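Local coordinates for protein type I site-specific restriction-modification system, R (Restriction) subunit (Vibrio vulnificus, PDB 3H1T) that probably serves as the nuclease and ATP-driven DNA-translocating subunit of a type I restriction enzyme, binding and hydrolysing ATP while acting on DNA, at residues D77-Y82 with E112-K117; Q105-Y110 with K117-T122; T409-R414 with A524-S529; I443-D448 with V537-R542. All coordinates share one frame; numbering follows the deposited sequence.

Contact 1 (D77-Y82 with E112-K117); sequences DYLLKY and EILGLK
A small, buried, wholly apolar contact joins Leu-79 of the strand 75-81 to Leu-114 at the end of the helix 104-114 and Leu-116 just beyond it, on one face of the N-terminal mixed sheet, in what is probably the nuclease domain. The backbones stay well apart: the nearest CA atoms, those of Leu-79 and Leu-114, are 9.7 Å from each other, and no hydrogen bond crosses, so the 74 Å² of buried surface comes from leucine branches. One methyl does the touching from the strand side. Leu-79 CD2 lies 3.9 Å from Leu-116 CD1 and 4.4 Å from Leu-114 CD1, the first being the closer fit, with the Leu-79 and Leu-116 side chains crossing at about a right angle. Leu-79 carries its CG anti to the backbone N (chi1 -162°); with chi2 at -115°, this brings CD2 over to the helix end although the CB itself does not point there. A Schellman motif closes the helix. Gly-115 takes a positive phi of 69° and turns the chain, allowing Leu-114 and Leu-116, one before it and one after, both to face the strand. Around this cluster, Leu-79 also meets Pro-87 and Leu-116 meets Val-90, both of the adjacent strand 86-93, while Leu-114 packs on Phe-56. The opposite face of the strand belongs to the helix 26-40, where Tyr-78 packs on Cys-30, Val-34 and Leu-38.

Contact 2 (Q105-Y110 with K117-T122); sequences QQAKDY and KFAYST
Ala-107 and Lys-108 lay the helix 104-114 on Ala-119 and the backbone of Tyr-120 within the beta-alpha-beta unit of strand 86-93, helix 104-114 and strand 118-122. The axes of the two short segments come within 7.1 Å at 151°, roughly antiparallel, and small residues permit that closeness. Gln-106, just before the contact, reaches Glu-92 rather than the strand 118-122; with Tyr-110 it fits the QxxxY pattern of RecB-like PD-(D/E)XK nucleases, consistent with a nuclease domain. Ala-107 follows, its CB directed at the strand and 4.3 Å from Ala-119 CB. Lys-108 N lies 4.1 Å from Ala-119 CB and Lys-108 CG 4.5 Å from the same methyl, before the chain leads off to a cation-pi contact with Phe-130. One turn after Gln-106, Tyr-110 again meets Glu-92. The backbone also takes part: Ala-119 CB rests 3.8 Å from Ala-107 O, and in return Ala-107 CB comes to 3.4 Å from Tyr-120 O.

Contact 3 (T409-R414 with A524-S529); sequences TKDFER and ARVVNS
Val-526 is the central side chain of this surface contact, touching Arg-414 with one methyl and Asp-411 with the other. Val-526 CG2 lies 3.8 Å from Arg-414 CB and 3.9 Å from Arg-414 CG, and the two side chains cross at about a right angle. Val-526 sets CG2 beside its backbone N and CG1 anti to it (chi1 174°), which divides the work: CG2 takes the arginine, whereas CG1 stands 4.1 Å from Asp-411 OD1. Val-526 packs further on Val-415 and Leu-418 of the helix 412-420. That helix is thereby fastened to the connection between strand 518-524 and helix 530-537, part of the second RecA-like ATPase domain of this superfamily 2 helicase-like motor. Within the connection Arg-525 turns away from the 409-414 segment to a salt bridge with Glu-532, and Ser-529 is the N-cap of the helix 530-537, its OG bonding Glu-532 N.

Polar groups come near each other without bonding across. Asp-411 OD2 and Asn-528 ND2 are 4.2 Å apart, too far for a hydrogen bond, and the carboxylate and amide planes stand 77° to one another. The guanidinium of Arg-414 does not reach across: the chain, bent at chi2 and chi3, brings NE back to Lys-410 O of its own segment at 3.5 Å in a weak bond with an N-H...O angle of 150°, while NH1 bonds Ser-560 OG.

Contact 4 (I443-D448 with V537-R542); sequences IVFCVD and VGRGTR
Residues Gln-535 to Arg-542 match the QxxGRxxR pattern of helicase motif VI in superfamily 2, and Arg-539 of that motif packs here on Ile-443 and Phe-445 of the strand 441-446, in the second RecA-like domain. A type I turn from Val-537 to Gly-540, with a weak bond from Gly-540 N to Val-537 O at 3.3 Å, presents the arginine to the strand. Ile-443 CD1 then lies 4.3 Å from Arg-539 CB. The guanidinium is not stacked on the phenyl ring: their planes are 83° apart. Bends at chi2 and chi3 (98°) instead turn it to other partners, NE bonding Gln-535 O and NH1 bonding Val-513 O weakly. The side chain also touches Thr-207, in the Walker A sequence of the first ATPase domain, so it lies at the interface of the two motor domains. Against Phe-445 the meeting is edge-on: Arg-539 CG sits near the ring plane, 3.8 Å from Phe-445 CZ.

Overall arrangement
The four contacts form two pairs on opposite sides of the chain's centre. Contacts 1 and 2, with centres 8 Å apart, share Lys-117 and the helix 104-114 and both reach the six-stranded N-terminal sheet, in the probable nuclease domain. Contacts 3 and 4, 16 Å apart between centres, lie in the second motor domain; contact 4 includes strand 441-446 of its sheet, and contact 3 begins where the neighbouring strand 518-524 runs out, Ala-524 N lying 2.8 Å from Phe-445 O in a probable hydrogen bond. Segments alternate along the chain within each pair, yet the first pair closes before the second opens. The first ATPase domain falls between the pairs in sequence, consistent with separately folded cutting and motor parts.

Contact 1 (D77-Y82 with E112-K117)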
loop_
_atom_site.group_PDB
_atom_site.type_symbol
_atom_site.label_atom_id
_atom_site.label_comp_id
_atom_site.label_asym_id
_atom_site.label_seq_id
_atom_site.Cartn_x
_atom_site.Cartn_y
_atom_site.Cartn_z
ATOM N N ASP A 77 23.764 -6.060 -3.481
ATOM C CA ASP A 77 25.168 -5.909 -3.109
ATOM C C ASP A 77 25.538 -4.444 -2.895
ATOM O O ASP A 77 26.116 -4.098 -1.868
ATOM C CB ASP A 77 26.081 -6.537 -4.157
ATOM C CG ASP A 77 25.922 -8.033 -4.231
ATOM O OD1 ASP A 77 25.633 -8.640 -3.182
ATOM O OD2 ASP A 77 26.097 -8.606 -5.323
ATOM N N TYR A 78 25.206 -3.588 -3.856
ATOM C CA TYR A 78 25.486 -2.171 -3.739
ATOM C C TYR A 78 24.351 -1.354 -4.307
ATOM O O TYR A 78 23.723 -1.733 -5.287
ATOM C CB TYR A 78 26.750 -1.752 -4.486
ATOM C CG TYR A 78 28.048 -2.373 -4.031
ATOM C CD1 TYR A 78 28.477 -3.597 -4.547
ATOM C CD2 TYR A 78 28.898 -1.684 -3.175
ATOM C CE1 TYR A 78 29.721 -4.112 -4.233
ATOM C CE2 TYR A 78 30.151 -2.193 -2.858
ATOM C CZ TYR A 78 30.556 -3.412 -3.400
ATOM O OH TYR A 78 31.809 -3.933 -3.166
ATOM N N LEU A 79 24.106 -0.215 -3.678
ATOM C CA LEU A 79 23.086 0.703 -4.113
ATOM C C LEU A 79 23.892 1.979 -4.285
ATOM O O LEU A 79 24.626 2.377 -3.385
ATOM C CB LEU A 79 22.018 0.855 -3.031
ATOM C CG LEU A 79 20.611 1.417 -3.308
ATOM C CD1 LEU A 79 20.444 2.723 -2.571
ATOM C CD2 LEU A 79 20.365 1.590 -4.795
ATOM N N LEU A 80 23.787 2.611 -5.446
ATOM C CA LEU A 80 24.535 3.833 -5.690
ATOM C C LEU A 80 23.570 4.991 -5.604
ATOM O O LEU A 80 22.658 5.093 -6.407
ATOM C CB LEU A 80 25.192 3.774 -7.064
ATOM C CG LEU A 80 26.065 2.535 -7.276
ATOM C CD1 LEU A 80 26.693 2.617 -8.645
ATOM C CD2 LEU A 80 27.150 2.435 -6.226
ATOM N N LYS A 81 23.760 5.858 -4.616
ATOM C CA LYS A 81 22.871 6.995 -4.444
ATOM C C LYS A 81 23.509 8.264 -4.971
ATOM O O LYS A 81 24.640 8.595 -4.614
ATOM C CB LYS A 81 22.487 7.159 -2.959
ATOM C CG LYS A 81 21.834 5.913 -2.362
ATOM C CD LYS A 81 20.950 6.207 -1.158
ATOM C CE LYS A 81 21.731 6.541 0.089
ATOM N NZ LYS A 81 20.889 6.288 1.290
ATOM N N TYR A 82 22.798 8.953 -5.857
ATOM C CA TYR A 82 23.314 10.200 -6.399
ATOM C C TYR A 82 23.337 11.199 -5.250
ATOM O O TYR A 82 24.283 11.964 -5.066
ATOM C CB TYR A 82 22.414 10.734 -7.497
ATOM C CG TYR A 82 22.901 12.066 -7.980
ATOM C CD1 TYR A 82 24.155 12.184 -8.577
ATOM C CD2 TYR A 82 22.128 13.212 -7.822
ATOM C CE1 TYR A 82 24.628 13.414 -9.010
ATOM C CE2 TYR A 82 22.591 14.447 -8.249
ATOM C CZ TYR A 82 23.841 14.544 -8.845
ATOM O OH TYR A 82 24.296 15.765 -9.279
ATOM N N GLU A 112 14.722 -2.958 -11.666
ATOM C CA GLU A 112 13.296 -2.902 -11.942
ATOM C C GLU A 112 12.490 -2.817 -10.632
ATOM O O GLU A 112 11.537 -2.046 -10.542
ATOM C CB GLU A 112 12.890 -4.123 -12.781
ATOM C CG GLU A 112 13.333 -4.008 -14.247
ATOM C CD GLU A 112 13.619 -5.348 -14.926
ATOM O OE1 GLU A 112 13.136 -6.386 -14.434
ATOM O OE2 GLU A 112 14.322 -5.361 -15.961
ATOM N N ILE A 113 12.869 -3.573 -9.606
ATOM C CA ILE A 113 12.147 -3.520 -8.338
ATOM C C ILE A 113 12.333 -2.199 -7.576
ATOM O O ILE A 113 11.405 -1.706 -6.953
ATOM C CB ILE A 113 12.588 -4.672 -7.400
ATOM C CG1 ILE A 113 12.003 -5.997 -7.878
ATOM C CG2 ILE A 113 12.125 -4.406 -5.972
ATOM C CD1 ILE A 113 12.610 -7.207 -7.174
ATOM N N LEU A 114 13.539 -1.643 -7.627
ATOM C CA LEU A 114 13.858 -0.399 -6.939
ATOM C C LEU A 114 13.585 0.836 -7.794
ATOM O O LEU A 114 13.842 1.958 -7.366
ATOM C CB LEU A 114 15.323 -0.414 -6.509
ATOM C CG LEU A 114 15.794 -1.510 -5.550
ATOM C CD1 LEU A 114 17.305 -1.538 -5.549
ATOM C CD2 LEU A 114 15.259 -1.269 -4.147
ATOM N N GLY A 115 13.083 0.638 -9.003
ATOM C CA GLY A 115 12.797 1.769 -9.866
ATOM C C GLY A 115 14.005 2.515 -10.398
ATOM O O GLY A 115 13.942 3.736 -10.591
ATOM N N LEU A 116 15.098 1.801 -10.649
ATOM C CA LEU A 116 16.320 2.438 -11.133
ATOM C C LEU A 116 16.499 2.229 -12.624
ATOM O O LEU A 116 15.962 1.281 -13.195
ATOM C CB LEU A 116 17.541 1.883 -10.404
ATOM C CG LEU A 116 17.329 1.885 -8.881
ATOM C CD1 LEU A 116 18.569 1.359 -8.198
ATOM C CD2 LEU A 116 16.985 3.286 -8.366
ATOM N N LYS A 117 17.251 3.132 -13.248
ATOM C CA LYS A 117 17.513 3.102 -14.685
ATOM C C LYS A 117 18.903 2.597 -15.043
ATOM O O LYS A 117 19.244 2.535 -16.221
ATOM C CB LYS A 117 17.361 4.512 -15.263
ATOM C CG LYS A 117 16.115 4.761 -16.087
ATOM C CD LYS A 117 14.852 4.736 -15.243
ATOM C CE LYS A 117 13.615 5.101 -16.076
ATOM N NZ LYS A 117 12.703 3.946 -16.317
#

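Contact 2 (Q105-Y110 with K117-T122)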
loop_
_atom_site.group_PDB
_atom_site.type_symbol
_atom_site.label_atom_id
_atom_site.label_comp_id
_atom_site.label_asym_id
_atom_site.label_seq_id
_atom_site.Cartn_x
_atom_site.Cartn_y
_atom_site.Cartn_z
ATOM N N GLN A 105 21.004 -10.434 -15.247
ATOM C CA GLN A 105 19.562 -10.485 -15.060
ATOM C C GLN A 105 19.200 -10.254 -13.594
ATOM O O GLN A 105 18.178 -9.648 -13.306
ATOM C CB GLN A 105 18.971 -11.793 -15.645
ATOM C CG GLN A 105 18.646 -11.642 -17.168
ATOM C CD GLN A 105 18.148 -12.918 -17.889
ATOM O OE1 GLN A 105 17.906 -12.900 -19.102
ATOM N NE2 GLN A 105 17.992 -14.012 -17.149
ATOM N N GLN A 106 20.049 -10.689 -12.669
ATOM C CA GLN A 106 19.771 -10.456 -11.251
ATOM C C GLN A 106 19.853 -8.962 -10.917
ATOM O O GLN A 106 19.075 -8.446 -10.121
ATOM C CB GLN A 106 20.756 -11.227 -10.362
ATOM C CG GLN A 106 20.560 -10.974 -8.855
ATOM C CD GLN A 106 19.166 -11.351 -8.361
ATOM O OE1 GLN A 106 18.803 -12.531 -8.329
ATOM N NE2 GLN A 106 18.376 -10.346 -7.983
ATOM N N ALA A 107 20.819 -8.279 -11.519
ATOM C CA ALA A 107 20.994 -6.852 -11.289
ATOM C C ALA A 107 19.856 -6.076 -11.937
ATOM O O ALA A 107 19.379 -5.091 -11.386
ATOM C CB ALA A 107 22.330 -6.386 -11.848
ATOM N N LYS A 108 19.431 -6.521 -13.115
ATOM C CA LYS A 108 18.328 -5.876 -13.825
ATOM C C LYS A 108 17.039 -6.023 -13.009
ATOM O O LYS A 108 16.212 -5.120 -12.957
ATOM C CB LYS A 108 18.134 -6.512 -15.211
ATOM C CG LYS A 108 19.153 -6.062 -16.251
ATOM C CD LYS A 108 18.985 -6.751 -17.600
ATOM C CE LYS A 108 17.551 -6.708 -18.112
ATOM N NZ LYS A 108 17.479 -6.768 -19.600
ATOM N N ASP A 109 16.886 -7.174 -12.361
ATOM C CA ASP A 109 15.707 -7.445 -11.551
ATOM C C ASP A 109 15.616 -6.512 -10.343
ATOM O O ASP A 109 14.521 -6.136 -9.945
ATOM C CB ASP A 109 15.705 -8.905 -11.080
ATOM C CG ASP A 109 14.299 -9.452 -10.872
ATOM O OD1 ASP A 109 13.581 -9.672 -11.868
ATOM O OD2 ASP A 109 13.912 -9.667 -9.704
ATOM N N TYR A 110 16.756 -6.147 -9.759
ATOM C CA TYR A 110 16.775 -5.254 -8.602
ATOM C C TYR A 110 16.520 -3.823 -9.050
ATOM O O TYR A 110 15.931 -3.019 -8.323
ATOM C CB TYR A 110 18.129 -5.298 -7.885
ATOM C CG TYR A 110 18.394 -6.519 -7.036
ATOM C CD1 TYR A 110 17.531 -6.882 -6.003
ATOM C CD2 TYR A 110 19.535 -7.288 -7.240
ATOM C CE1 TYR A 110 17.797 -7.993 -5.188
ATOM C CE2 TYR A 110 19.815 -8.395 -6.436
ATOM C CZ TYR A 110 18.940 -8.743 -5.411
ATOM O OH TYR A 110 19.207 -9.850 -4.637
ATOM N N LYS A 117 17.251 3.132 -13.248
ATOM C CA LYS A 117 17.513 3.102 -14.685
ATOM C C LYS A 117 18.903 2.597 -15.043
ATOM O O LYS A 117 19.244 2.535 -16.221
ATOM C CB LYS A 117 17.361 4.512 -15.263
ATOM C CG LYS A 117 16.115 4.761 -16.087
ATOM C CD LYS A 117 14.852 4.736 -15.243
ATOM C CE LYS A 117 13.615 5.101 -16.076
ATOM N NZ LYS A 117 12.703 3.946 -16.317
ATOM N N PHE A 118 19.715 2.248 -14.054
ATOM C CA PHE A 118 21.057 1.757 -14.343
ATOM C C PHE A 118 21.390 0.497 -13.550
ATOM O O PHE A 118 21.222 0.450 -12.335
ATOM C CB PHE A 118 22.081 2.864 -14.066
ATOM C CG PHE A 118 21.805 4.127 -14.827
ATOM C CD1 PHE A 118 21.991 4.180 -16.210
ATOM C CD2 PHE A 118 21.235 5.226 -14.182
ATOM C CE1 PHE A 118 21.597 5.305 -16.947
ATOM C CE2 PHE A 118 20.840 6.358 -14.901
ATOM C CZ PHE A 118 21.018 6.397 -16.290
ATOM N N ALA A 119 21.859 -0.532 -14.237
ATOM C CA ALA A 119 22.188 -1.773 -13.556
ATOM C C ALA A 119 23.568 -2.282 -13.941
ATOM O O ALA A 119 23.949 -2.216 -15.106
ATOM C CB ALA A 119 21.125 -2.836 -13.877
ATOM N N TYR A 120 24.312 -2.800 -12.967
ATOM C CA TYR A 120 25.660 -3.295 -13.216
ATOM C C TYR A 120 25.933 -4.676 -12.667
ATOM O O TYR A 120 25.478 -5.046 -11.602
ATOM C CB TYR A 120 26.681 -2.334 -12.615
ATOM C CG TYR A 120 26.527 -0.942 -13.144
ATOM C CD1 TYR A 120 27.138 -0.568 -14.343
ATOM C CD2 TYR A 120 25.691 -0.029 -12.506
ATOM C CE1 TYR A 120 26.912 0.686 -14.897
ATOM C CE2 TYR A 120 25.449 1.227 -13.049
ATOM C CZ TYR A 120 26.055 1.578 -14.247
ATOM O OH TYR A 120 25.768 2.796 -14.796
ATOM N N SER A 121 26.692 -5.447 -13.416
ATOM C CA SER A 121 27.095 -6.752 -12.981
ATOM C C SER A 121 28.611 -6.670 -13.068
ATOM O O SER A 121 29.149 -6.180 -14.060
ATOM C CB SER A 121 26.528 -7.817 -13.913
ATOM O OG SER A 121 26.938 -9.082 -13.474
ATOM N N THR A 122 29.309 -7.129 -12.037
ATOM C CA THR A 122 30.752 -7.060 -12.050
ATOM C C THR A 122 31.375 -8.217 -11.313
ATOM O O THR A 122 30.768 -8.778 -10.404
ATOM C CB THR A 122 31.243 -5.768 -11.396
ATOM O OG1 THR A 122 32.676 -5.781 -11.324
ATOM C CG2 THR A 122 30.664 -5.646 -9.991
#

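Contact 3 (T409-R414 with A524-S529)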
loop_
_atom_site.group_PDB
_atom_site.type_symbol
_atom_site.label_atom_id
_atom_site.label_comp_id
_atom_site.label_asym_id
_atom_site.label_seq_id
_atom_site.Cartn_x
_atom_site.Cartn_y
_atom_site.Cartn_z
ATOM N N THR A 409 -28.903 -19.100 -10.317
ATOM C CA THR A 409 -28.181 -17.849 -10.130
ATOM C C THR A 409 -29.117 -16.641 -10.026
ATOM O O THR A 409 -30.058 -16.497 -10.812
ATOM C CB THR A 409 -27.192 -17.639 -11.286
ATOM N N LYS A 410 -28.863 -15.780 -9.042
ATOM C CA LYS A 410 -29.668 -14.578 -8.843
ATOM C C LYS A 410 -28.902 -13.539 -8.030
ATOM O O LYS A 410 -27.678 -13.618 -7.916
ATOM C CB LYS A 410 -30.990 -14.927 -8.153
ATOM C CG LYS A 410 -32.177 -14.120 -8.672
ATOM C CD LYS A 410 -32.288 -14.264 -10.188
ATOM C CE LYS A 410 -33.668 -13.880 -10.720
ATOM N NZ LYS A 410 -33.818 -14.217 -12.176
ATOM N N ASP A 411 -29.605 -12.575 -7.445
ATOM C CA ASP A 411 -28.913 -11.532 -6.699
ATOM C C ASP A 411 -29.699 -11.007 -5.505
ATOM O O ASP A 411 -29.127 -10.696 -4.459
ATOM C CB ASP A 411 -28.595 -10.382 -7.655
ATOM C CG ASP A 411 -27.523 -9.458 -7.129
ATOM O OD1 ASP A 411 -26.383 -9.924 -6.918
ATOM O OD2 ASP A 411 -27.819 -8.262 -6.940
ATOM N N PHE A 412 -31.011 -10.893 -5.676
ATOM C CA PHE A 412 -31.871 -10.409 -4.612
ATOM C C PHE A 412 -32.224 -11.564 -3.678
ATOM O O PHE A 412 -32.559 -11.349 -2.516
ATOM C CB PHE A 412 -33.134 -9.772 -5.202
ATOM C CG PHE A 412 -32.853 -8.678 -6.209
ATOM C CD1 PHE A 412 -31.699 -7.898 -6.117
ATOM C CD2 PHE A 412 -33.765 -8.401 -7.228
ATOM C CE1 PHE A 412 -31.458 -6.856 -7.026
ATOM C CE2 PHE A 412 -33.535 -7.364 -8.141
ATOM C CZ PHE A 412 -32.381 -6.590 -8.040
ATOM N N GLU A 413 -32.137 -12.790 -4.192
ATOM C CA GLU A 413 -32.415 -13.982 -3.383
ATOM C C GLU A 413 -31.136 -14.309 -2.631
ATOM O O GLU A 413 -31.126 -15.075 -1.661
ATOM C CB GLU A 413 -32.773 -15.179 -4.269
ATOM C CG GLU A 413 -33.210 -16.435 -3.496
ATOM C CD GLU A 413 -32.536 -17.713 -3.999
ATOM O OE1 GLU A 413 -31.335 -17.915 -3.710
ATOM O OE2 GLU A 413 -33.205 -18.513 -4.691
ATOM N N ARG A 414 -30.045 -13.736 -3.127
ATOM C CA ARG A 414 -28.731 -13.935 -2.546
ATOM C C ARG A 414 -28.763 -13.405 -1.126
ATOM O O ARG A 414 -28.326 -14.073 -0.191
ATOM C CB ARG A 414 -27.675 -13.177 -3.350
ATOM C CG ARG A 414 -26.354 -13.884 -3.358
ATOM C CD ARG A 414 -26.476 -15.198 -4.113
ATOM N NE ARG A 414 -25.814 -15.136 -5.414
ATOM C CZ ARG A 414 -24.495 -15.174 -5.576
ATOM N NH1 ARG A 414 -23.699 -15.277 -4.516
ATOM N NH2 ARG A 414 -23.968 -15.110 -6.794
ATOM N N ALA A 524 -20.436 -11.967 5.111
ATOM C CA ALA A 524 -21.813 -12.433 5.237
ATOM C C ALA A 524 -22.693 -11.484 4.462
ATOM O O ALA A 524 -23.789 -11.145 4.885
ATOM C CB ALA A 524 -22.240 -12.462 6.693
ATOM N N ARG A 525 -22.204 -11.070 3.306
ATOM C CA ARG A 525 -22.935 -10.130 2.490
ATOM C C ARG A 525 -22.615 -10.275 1.021
ATOM O O ARG A 525 -21.648 -10.926 0.637
ATOM C CB ARG A 525 -22.580 -8.710 2.917
ATOM C CG ARG A 525 -21.179 -8.317 2.504
ATOM C CD ARG A 525 -20.865 -6.936 2.967
ATOM N NE ARG A 525 -21.989 -6.054 2.697
ATOM C CZ ARG A 525 -21.871 -4.848 2.168
ATOM N NH1 ARG A 525 -20.672 -4.384 1.849
ATOM N NH2 ARG A 525 -22.948 -4.110 1.960
ATOM N N VAL A 526 -23.444 -9.635 0.212
ATOM C CA VAL A 526 -23.272 -9.623 -1.218
ATOM C C VAL A 526 -22.301 -8.496 -1.505
ATOM O O VAL A 526 -22.596 -7.333 -1.230
ATOM C CB VAL A 526 -24.607 -9.306 -1.958
ATOM C CG1 VAL A 526 -24.358 -9.162 -3.455
ATOM C CG2 VAL A 526 -25.626 -10.399 -1.694
ATOM N N VAL A 527 -21.123 -8.843 -2.003
ATOM C CA VAL A 527 -20.148 -7.828 -2.372
ATOM C C VAL A 527 -20.504 -7.506 -3.821
ATOM O O VAL A 527 -20.529 -8.399 -4.674
ATOM C CB VAL A 527 -18.718 -8.372 -2.291
ATOM C CG1 VAL A 527 -17.743 -7.365 -2.880
ATOM C CG2 VAL A 527 -18.363 -8.659 -0.853
ATOM N N ASN A 528 -20.803 -6.245 -4.106
ATOM C CA ASN A 528 -21.189 -5.904 -5.462
ATOM C C ASN A 528 -20.104 -5.289 -6.331
ATOM O O ASN A 528 -20.374 -4.916 -7.475
ATOM C CB ASN A 528 -22.423 -4.988 -5.465
ATOM C CG ASN A 528 -23.280 -5.167 -6.728
ATOM O OD1 ASN A 528 -22.989 -4.601 -7.793
ATOM N ND2 ASN A 528 -24.332 -5.973 -6.613
ATOM N N SER A 529 -18.879 -5.187 -5.816
ATOM C CA SER A 529 -17.788 -4.624 -6.617
ATOM C C SER A 529 -16.389 -5.065 -6.180
ATOM O O SER A 529 -16.158 -5.407 -5.023
ATOM C CB SER A 529 -17.873 -3.089 -6.640
ATOM O OG SER A 529 -17.285 -2.499 -5.493
#

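Contact 4 (I443-D448 with V537-R542)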
loop_
_atom_site.group_PDB
_atom_site.type_symbol
_atom_site.label_atom_id
_atom_site.label_comp_id
_atom_site.label_asym_id
_atom_site.label_seq_id
_atom_site.Cartn_x
_atom_site.Cartn_y
_atom_site.Cartn_z
ATOM N N ILE A 443 -14.086 -9.033 12.373
ATOM C CA ILE A 443 -15.042 -8.087 11.797
ATOM C C ILE A 443 -15.964 -8.866 10.872
ATOM O O ILE A 443 -15.497 -9.590 10.001
ATOM C CB ILE A 443 -14.349 -6.968 10.956
ATOM C CG1 ILE A 443 -13.387 -6.156 11.824
ATOM C CG2 ILE A 443 -15.409 -5.997 10.404
ATOM C CD1 ILE A 443 -12.576 -5.144 11.045
ATOM N N VAL A 444 -17.273 -8.728 11.042
ATOM C CA VAL A 444 -18.210 -9.458 10.192
ATOM C C VAL A 444 -19.025 -8.511 9.331
ATOM O O VAL A 444 -19.782 -7.690 9.837
ATOM C CB VAL A 444 -19.179 -10.335 11.045
ATOM C CG1 VAL A 444 -20.084 -11.188 10.134
ATOM C CG2 VAL A 444 -18.387 -11.227 11.963
ATOM N N PHE A 445 -18.866 -8.636 8.022
ATOM C CA PHE A 445 -19.569 -7.774 7.090
ATOM C C PHE A 445 -20.915 -8.349 6.676
ATOM O O PHE A 445 -20.989 -9.301 5.894
ATOM C CB PHE A 445 -18.693 -7.529 5.868
ATOM C CG PHE A 445 -17.489 -6.688 6.160
ATOM C CD1 PHE A 445 -17.578 -5.302 6.145
ATOM C CD2 PHE A 445 -16.287 -7.281 6.529
ATOM C CE1 PHE A 445 -16.486 -4.512 6.499
ATOM C CE2 PHE A 445 -15.186 -6.498 6.884
ATOM C CZ PHE A 445 -15.289 -5.108 6.868
ATOM N N CYS A 446 -21.982 -7.743 7.185
ATOM C CA CYS A 446 -23.335 -8.203 6.907
ATOM C C CYS A 446 -24.036 -7.436 5.789
ATOM O O CYS A 446 -23.517 -6.438 5.274
ATOM C CB CYS A 446 -24.153 -8.136 8.196
ATOM S SG CYS A 446 -23.300 -8.970 9.596
ATOM N N VAL A 447 -25.221 -7.908 5.422
ATOM C CA VAL A 447 -26.029 -7.319 4.355
ATOM C C VAL A 447 -26.497 -5.882 4.603
ATOM O O VAL A 447 -26.337 -5.027 3.741
ATOM C CB VAL A 447 -27.243 -8.218 4.063
ATOM C CG1 VAL A 447 -28.075 -7.627 2.944
ATOM C CG2 VAL A 447 -26.750 -9.618 3.696
ATOM N N ASP A 448 -27.107 -5.623 5.752
ATOM C CA ASP A 448 -27.535 -4.262 6.097
ATOM C C ASP A 448 -27.408 -4.090 7.600
ATOM O O ASP A 448 -27.047 -5.036 8.306
ATOM C CB ASP A 448 -28.980 -3.989 5.668
ATOM C CG ASP A 448 -29.873 -5.205 5.809
ATOM O OD1 ASP A 448 -29.858 -5.863 6.879
ATOM O OD2 ASP A 448 -30.603 -5.491 4.833
ATOM N N VAL A 537 -11.089 -7.110 2.345
ATOM C CA VAL A 537 -9.897 -7.927 2.566
ATOM C C VAL A 537 -8.737 -7.123 3.178
ATOM O O VAL A 537 -7.930 -7.654 3.942
ATOM C CB VAL A 537 -9.450 -8.595 1.231
ATOM C CG1 VAL A 537 -8.145 -9.339 1.407
ATOM C CG2 VAL A 537 -10.519 -9.569 0.774
ATOM N N GLY A 538 -8.679 -5.830 2.860
ATOM C CA GLY A 538 -7.638 -4.977 3.393
ATOM C C GLY A 538 -7.827 -4.621 4.857
ATOM O O GLY A 538 -7.032 -3.869 5.426
ATOM N N ARG A 539 -8.881 -5.136 5.477
ATOM C CA ARG A 539 -9.103 -4.849 6.883
ATOM C C ARG A 539 -8.126 -5.655 7.716
ATOM O O ARG A 539 -7.807 -5.296 8.856
ATOM C CB ARG A 539 -10.523 -5.221 7.321
ATOM C CG ARG A 539 -11.619 -4.289 6.838
ATOM C CD ARG A 539 -11.192 -2.839 6.960
ATOM N NE ARG A 539 -10.707 -2.335 5.678
ATOM C CZ ARG A 539 -10.045 -1.194 5.516
ATOM N NH1 ARG A 539 -9.777 -0.421 6.556
ATOM N NH2 ARG A 539 -9.651 -0.824 4.305
ATOM N N GLY A 540 -7.653 -6.758 7.149
ATOM C CA GLY A 540 -6.738 -7.600 7.890
ATOM C C GLY A 540 -5.309 -7.725 7.409
ATOM O O GLY A 540 -4.536 -8.432 8.040
ATOM N N THR A 541 -4.939 -7.039 6.330
ATOM C CA THR A 541 -3.583 -7.150 5.789
ATOM C C THR A 541 -2.485 -6.409 6.537
ATOM O O THR A 541 -1.311 -6.544 6.205
ATOM C CB THR A 541 -3.515 -6.676 4.325
ATOM O OG1 THR A 541 -3.923 -5.304 4.263
ATOM C CG2 THR A 541 -4.426 -7.527 3.430
ATOM N N ARG A 542 -2.856 -5.613 7.529
ATOM C CA ARG A 542 -1.874 -4.862 8.300
ATOM C C ARG A 542 -1.080 -5.787 9.242
ATOM O O ARG A 542 -1.647 -6.688 9.862
ATOM C CB ARG A 542 -2.607 -3.783 9.096
ATOM C CG ARG A 542 -1.748 -2.624 9.535
ATOM C CD ARG A 542 -1.836 -1.476 8.548
ATOM N NE ARG A 542 -1.792 -0.176 9.215
ATOM C CZ ARG A 542 -0.741 0.284 9.888
ATOM N NH1 ARG A 542 0.363 -0.448 9.989
ATOM N NH2 ARG A 542 -0.793 1.479 10.463
#